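PDB 6VHF: PHD-type domain-containing protein, which is the fungal Cfp1, whose RbBP5-interacting domain, the part present here, binds a zinc ion and helps stabilise the integration of Cfp1 into the H3K4 methyltransferase complex COMPASS. Local coordinates for residues Q23-C27 against A69-S73; S73-Q77 against E155-Q159. All blocks are in the same frame, centred on the assembly; numbering follows the deposited sequence.

Contact 1: residues Q23-C27 against A69-S73; sequences QIALC and AHQFS
The hydroxyl OG of S73 receives a hydrogen bond from the side-chain amide of Q23, with NE2 3.1 Å from OG. The bond is nearly straight, with an N-H...O angle of 165°, and OG lies almost in the amide plane. It joins two helices of a long three-helix bundle, helix 4-46 and helix 64-77, whose segments run antiparallel at 152°. Q23 holds CG anti to its backbone N (chi1 -171°), and a bend at chi2 turns the amide to S73. The other end of the amide meets F72. Q23 OE1 lies 3.3 Å from F72 CD2, and the amide and ring planes stand almost perpendicular. With an alanine in place of this glutamine, S73 OG would probably lose its amide donor and a gap would open beside the F72 ring. One turn along, L26 CD2 packs on the methyl CB of A69 at 4.1 Å. The third helix, 141-177, closes the inner side, where I153 touches C27. H70 bonds through ND1 to D152 of that third helix. Beside the buried hydroxyl, C27 SG lies 3.9 Å from S73 OG.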
loop_
_atom_site.group_PDB
_atom_site.type_symbol
_atom_site.label_atom_id
_atom_site.label_comp_id
_atom_site.label_asym_id
_atom_site.label_seq_id
_atom_site.Cartn_x
_atom_site.Cartn_y
_atom_site.Cartn_z
ATOM N N GLN A 23 6.196 1.945 4.727
ATOM C CA GLN A 23 5.146 1.212 4.022
ATOM C C GLN A 23 4.104 2.164 3.421
ATOM O O GLN A 23 3.571 1.908 2.329
ATOM C CB GLN A 23 4.481 0.205 4.959
ATOM C CG GLN A 23 3.517 -0.781 4.269
ATOM C CD GLN A 23 4.175 -1.591 3.144
ATOM O OE1 GLN A 23 5.394 -1.625 3.019
ATOM N NE2 GLN A 23 3.358 -2.233 2.318
ATOM N N ILE A 24 3.792 3.259 4.116
ATOM C CA ILE A 24 2.826 4.207 3.571
ATOM C C ILE A 24 3.389 4.869 2.323
ATOM O O ILE A 24 2.670 5.047 1.325
ATOM C CB ILE A 24 2.421 5.236 4.635
ATOM C CG1 ILE A 24 1.419 4.614 5.625
ATOM C CG2 ILE A 24 1.857 6.485 3.979
ATOM C CD1 ILE A 24 1.094 5.471 6.869
ATOM N N ALA A 25 4.677 5.237 2.354
ATOM C CA ALA A 25 5.345 5.753 1.160
ATOM C C ALA A 25 5.241 4.770 -0.002
ATOM O O ALA A 25 4.908 5.160 -1.137
ATOM C CB ALA A 25 6.813 6.060 1.463
ATOM N N LEU A 26 5.517 3.489 0.260
ATOM C CA LEU A 26 5.352 2.483 -0.784
ATOM C C LEU A 26 3.936 2.515 -1.339
ATOM O O LEU A 26 3.747 2.445 -2.554
ATOM C CB LEU A 26 5.689 1.089 -0.254
ATOM C CG LEU A 26 5.462 -0.070 -1.227
ATOM C CD1 LEU A 26 6.103 0.230 -2.592
ATOM C CD2 LEU A 26 5.977 -1.393 -0.678
ATOM N N CYS A 27 2.938 2.669 -0.456
ATOM C CA CYS A 27 1.537 2.685 -0.855
ATOM C C CYS A 27 1.222 3.872 -1.760
ATOM O O CYS A 27 0.454 3.743 -2.725
ATOM C CB CYS A 27 0.643 2.716 0.386
ATOM S SG CYS A 27 0.411 1.109 1.218
ATOM N N ALA A 69 2.484 -5.772 -2.092
ATOM C CA ALA A 69 2.544 -4.621 -1.196
ATOM C C ALA A 69 1.382 -4.648 -0.209
ATOM O O ALA A 69 1.560 -4.369 0.983
ATOM C CB ALA A 69 2.552 -3.323 -2.003
ATOM N N HIS A 70 0.192 -5.024 -0.681
ATOM C CA HIS A 70 -0.966 -5.120 0.204
ATOM C C HIS A 70 -0.768 -6.187 1.274
ATOM O O HIS A 70 -1.241 -6.034 2.407
ATOM C CB HIS A 70 -2.223 -5.420 -0.603
ATOM C CG HIS A 70 -3.444 -5.636 0.241
ATOM N ND1 HIS A 70 -3.900 -4.701 1.146
ATOM C CD2 HIS A 70 -4.293 -6.688 0.330
ATOM C CE1 HIS A 70 -4.981 -5.164 1.750
ATOM N NE2 HIS A 70 -5.238 -6.368 1.274
ATOM N N GLN A 71 -0.103 -7.292 0.933
ATOM C CA GLN A 71 0.073 -8.338 1.932
ATOM C C GLN A 71 1.051 -7.887 3.006
ATOM O O GLN A 71 0.828 -8.127 4.198
ATOM C CB GLN A 71 0.542 -9.634 1.270
ATOM C CG GLN A 71 0.401 -10.863 2.165
ATOM C CD GLN A 71 -1.051 -11.283 2.376
ATOM O OE1 GLN A 71 -1.899 -11.099 1.497
ATOM N NE2 GLN A 71 -1.342 -11.844 3.549
ATOM N N PHE A 72 2.127 -7.204 2.599
ATOM C CA PHE A 72 3.073 -6.646 3.557
ATOM C C PHE A 72 2.407 -5.644 4.490
ATOM O O PHE A 72 2.796 -5.535 5.661
ATOM C CB PHE A 72 4.232 -5.985 2.815
ATOM C CG PHE A 72 5.461 -5.821 3.650
ATOM C CD1 PHE A 72 5.759 -6.735 4.648
ATOM C CD2 PHE A 72 6.317 -4.752 3.449
ATOM C CE1 PHE A 72 6.896 -6.590 5.427
ATOM C CE2 PHE A 72 7.456 -4.598 4.223
ATOM C CZ PHE A 72 7.745 -5.517 5.216
ATOM N N SER A 73 1.409 -4.899 3.996
ATOM C CA SER A 73 0.668 -3.994 4.872
ATOM C C SER A 73 -0.071 -4.772 5.942
ATOM O O SER A 73 -0.071 -4.376 7.117
ATOM C CB SER A 73 -0.316 -3.140 4.079
ATOM O OG SER A 73 0.368 -2.208 3.263
#

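Contact 2: residues S73-Q77 against E155-Q159; sequences SLFLQ and ELALQ
L156 CD1 packs 3.8 Å from the hydroxyl OG of S73, on the buried side of this contact. The branch CD2 of the same leucine faces CB of L76 at 4.4 Å. The two methyls of L156 thus reach two residues of helix 64-77 that lie three apart. Helix 4-46 encloses this side and shields it. L20, Q23 and I24 all touch L156, and Q23 also touches L76. S73 OG has its polar partner there, in the amide of Q23, so L156 adds an apolar neighbour to a hydroxyl that is already bonded. The segments belong to helix 64-77 and helix 141-177 of the three-helix bundle. They run nearly parallel, 22° apart, with their axes 10.2 Å from each other at closest approach. Away from helix 4-46 lies the looser, solvent-facing side, where long polar side chains take over from leucines. These residues, Q77, E155 and Q159, are partly exposed. The side chain of Q77 is extended beyond CG and passes over E155, and its CD lies 3.8 Å from E155 CB. The two side chains cross at about a right angle. Q159 meets Q77 nearer the backbone. Their CG atoms are 4.0 Å apart. A bend at chi2 (-74°) in Q159 swings its amide back, bringing Q159 CD to 4.1 Å from Q77 CA. The amide planes of these two glutamines are 59° apart.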
loop_
_atom_site.group_PDB
_atom_site.type_symbol
_atom_site.label_atom_id
_atom_site.label_comp_id
_atom_site.label_asym_id
_atom_site.label_seq_id
_atom_site.Cartn_x
_atom_site.Cartn_y
_atom_site.Cartn_z
ATOM N N SER A 73 1.409 -4.899 3.996
ATOM C CA SER A 73 0.668 -3.994 4.872
ATOM C C SER A 73 -0.071 -4.772 5.942
ATOM O O SER A 73 -0.071 -4.376 7.117
ATOM C CB SER A 73 -0.316 -3.140 4.079
ATOM O OG SER A 73 0.368 -2.208 3.263
ATOM N N LEU A 74 -0.697 -5.887 5.552
ATOM C CA LEU A 74 -1.360 -6.758 6.520
ATOM C C LEU A 74 -0.367 -7.323 7.543
ATOM O O LEU A 74 -0.671 -7.393 8.736
ATOM C CB LEU A 74 -2.098 -7.876 5.778
ATOM C CG LEU A 74 -3.093 -7.390 4.724
ATOM C CD1 LEU A 74 -3.632 -8.513 3.868
ATOM C CD2 LEU A 74 -4.232 -6.688 5.412
ATOM N N PHE A 75 0.824 -7.727 7.093
ATOM C CA PHE A 75 1.871 -8.173 8.015
ATOM C C PHE A 75 2.170 -7.108 9.064
ATOM O O PHE A 75 2.120 -7.378 10.267
ATOM C CB PHE A 75 3.133 -8.534 7.223
ATOM C CG PHE A 75 4.288 -9.047 8.063
ATOM C CD1 PHE A 75 5.024 -8.193 8.891
ATOM C CD2 PHE A 75 4.649 -10.388 8.004
ATOM C CE1 PHE A 75 6.090 -8.668 9.646
ATOM C CE2 PHE A 75 5.710 -10.870 8.756
ATOM C CZ PHE A 75 6.430 -10.007 9.579
ATOM N N LEU A 76 2.476 -5.884 8.623
ATOM C CA LEU A 76 2.816 -4.809 9.544
ATOM C C LEU A 76 1.640 -4.378 10.412
ATOM O O LEU A 76 1.832 -3.566 11.318
ATOM C CB LEU A 76 3.367 -3.601 8.772
ATOM C CG LEU A 76 4.668 -3.799 7.978
ATOM C CD1 LEU A 76 5.019 -2.560 7.175
ATOM C CD2 LEU A 76 5.834 -4.181 8.879
ATOM N N GLN A 77 0.443 -4.894 10.184
ATOM C CA GLN A 77 -0.673 -4.562 11.057
ATOM C C GLN A 77 -0.842 -5.550 12.201
ATOM O O GLN A 77 -1.587 -5.260 13.147
ATOM C CB GLN A 77 -1.962 -4.470 10.248
ATOM C CG GLN A 77 -2.068 -3.189 9.433
ATOM C CD GLN A 77 -3.242 -3.223 8.489
ATOM O OE1 GLN A 77 -3.077 -3.213 7.260
ATOM N NE2 GLN A 77 -4.443 -3.278 9.050
ATOM N N GLU A 155 -5.157 2.398 7.486
ATOM C CA GLU A 155 -4.880 1.403 8.512
ATOM C C GLU A 155 -3.466 1.563 9.081
ATOM O O GLU A 155 -3.275 1.567 10.303
ATOM C CB GLU A 155 -5.088 0.008 7.932
ATOM C CG GLU A 155 -6.529 -0.302 7.577
ATOM C CD GLU A 155 -7.445 -0.358 8.805
ATOM O OE1 GLU A 155 -6.939 -0.420 9.954
ATOM O OE2 GLU A 155 -8.678 -0.388 8.619
ATOM N N LEU A 156 -2.468 1.727 8.203
ATOM C CA LEU A 156 -1.094 1.929 8.643
ATOM C C LEU A 156 -0.956 3.190 9.486
ATOM O O LEU A 156 -0.204 3.200 10.463
ATOM C CB LEU A 156 -0.165 2.005 7.430
ATOM C CG LEU A 156 -0.037 0.741 6.586
ATOM C CD1 LEU A 156 0.460 1.083 5.157
ATOM C CD2 LEU A 156 0.857 -0.267 7.256
ATOM N N ALA A 157 -1.646 4.279 9.103
ATOM C CA ALA A 157 -1.583 5.499 9.906
ATOM C C ALA A 157 -2.254 5.304 11.261
ATOM O O ALA A 157 -1.774 5.825 12.271
ATOM C CB ALA A 157 -2.214 6.682 9.157
ATOM N N LEU A 158 -3.369 4.570 11.299
ATOM C CA LEU A 158 -3.987 4.195 12.568
ATOM C C LEU A 158 -2.997 3.450 13.462
ATOM O O LEU A 158 -2.853 3.770 14.649
ATOM C CB LEU A 158 -5.213 3.329 12.304
ATOM C CG LEU A 158 -6.095 2.854 13.459
ATOM C CD1 LEU A 158 -7.521 2.753 12.938
ATOM C CD2 LEU A 158 -5.630 1.502 14.030
ATOM N N GLN A 159 -2.311 2.447 12.903
ATOM C CA GLN A 159 -1.289 1.723 13.655
ATOM C C GLN A 159 -0.233 2.666 14.226
ATOM O O GLN A 159 0.178 2.515 15.378
ATOM C CB GLN A 159 -0.629 0.666 12.771
ATOM C CG GLN A 159 -1.570 -0.447 12.323
ATOM C CD GLN A 159 -1.911 -1.429 13.448
ATOM O OE1 GLN A 159 -1.212 -2.424 13.654
ATOM N NE2 GLN A 159 -2.994 -1.152 14.172
#

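How the contacts relate
From the N terminus, helix 4-46 supplies residues 23-27. The chain then passes through C57, a ligand of the zinc ion, and returns along helix 64-77. Contact 1 closes this first loop. Helix 64-77 goes straight on into contact 2, which begins at S73, where contact 1 ends. The second loop is longer. It includes an unmodelled part and the remaining zinc ligands, C130, C135 and H138, before helix 141-177 brings in residues 155-159. The two loops follow one another without nesting or crossing. S73 belongs to both contacts. Helix 4-46 also meets helix 141-177 directly, with I24 CD1 3.7 Å from A157 N, so all three helices are tied together.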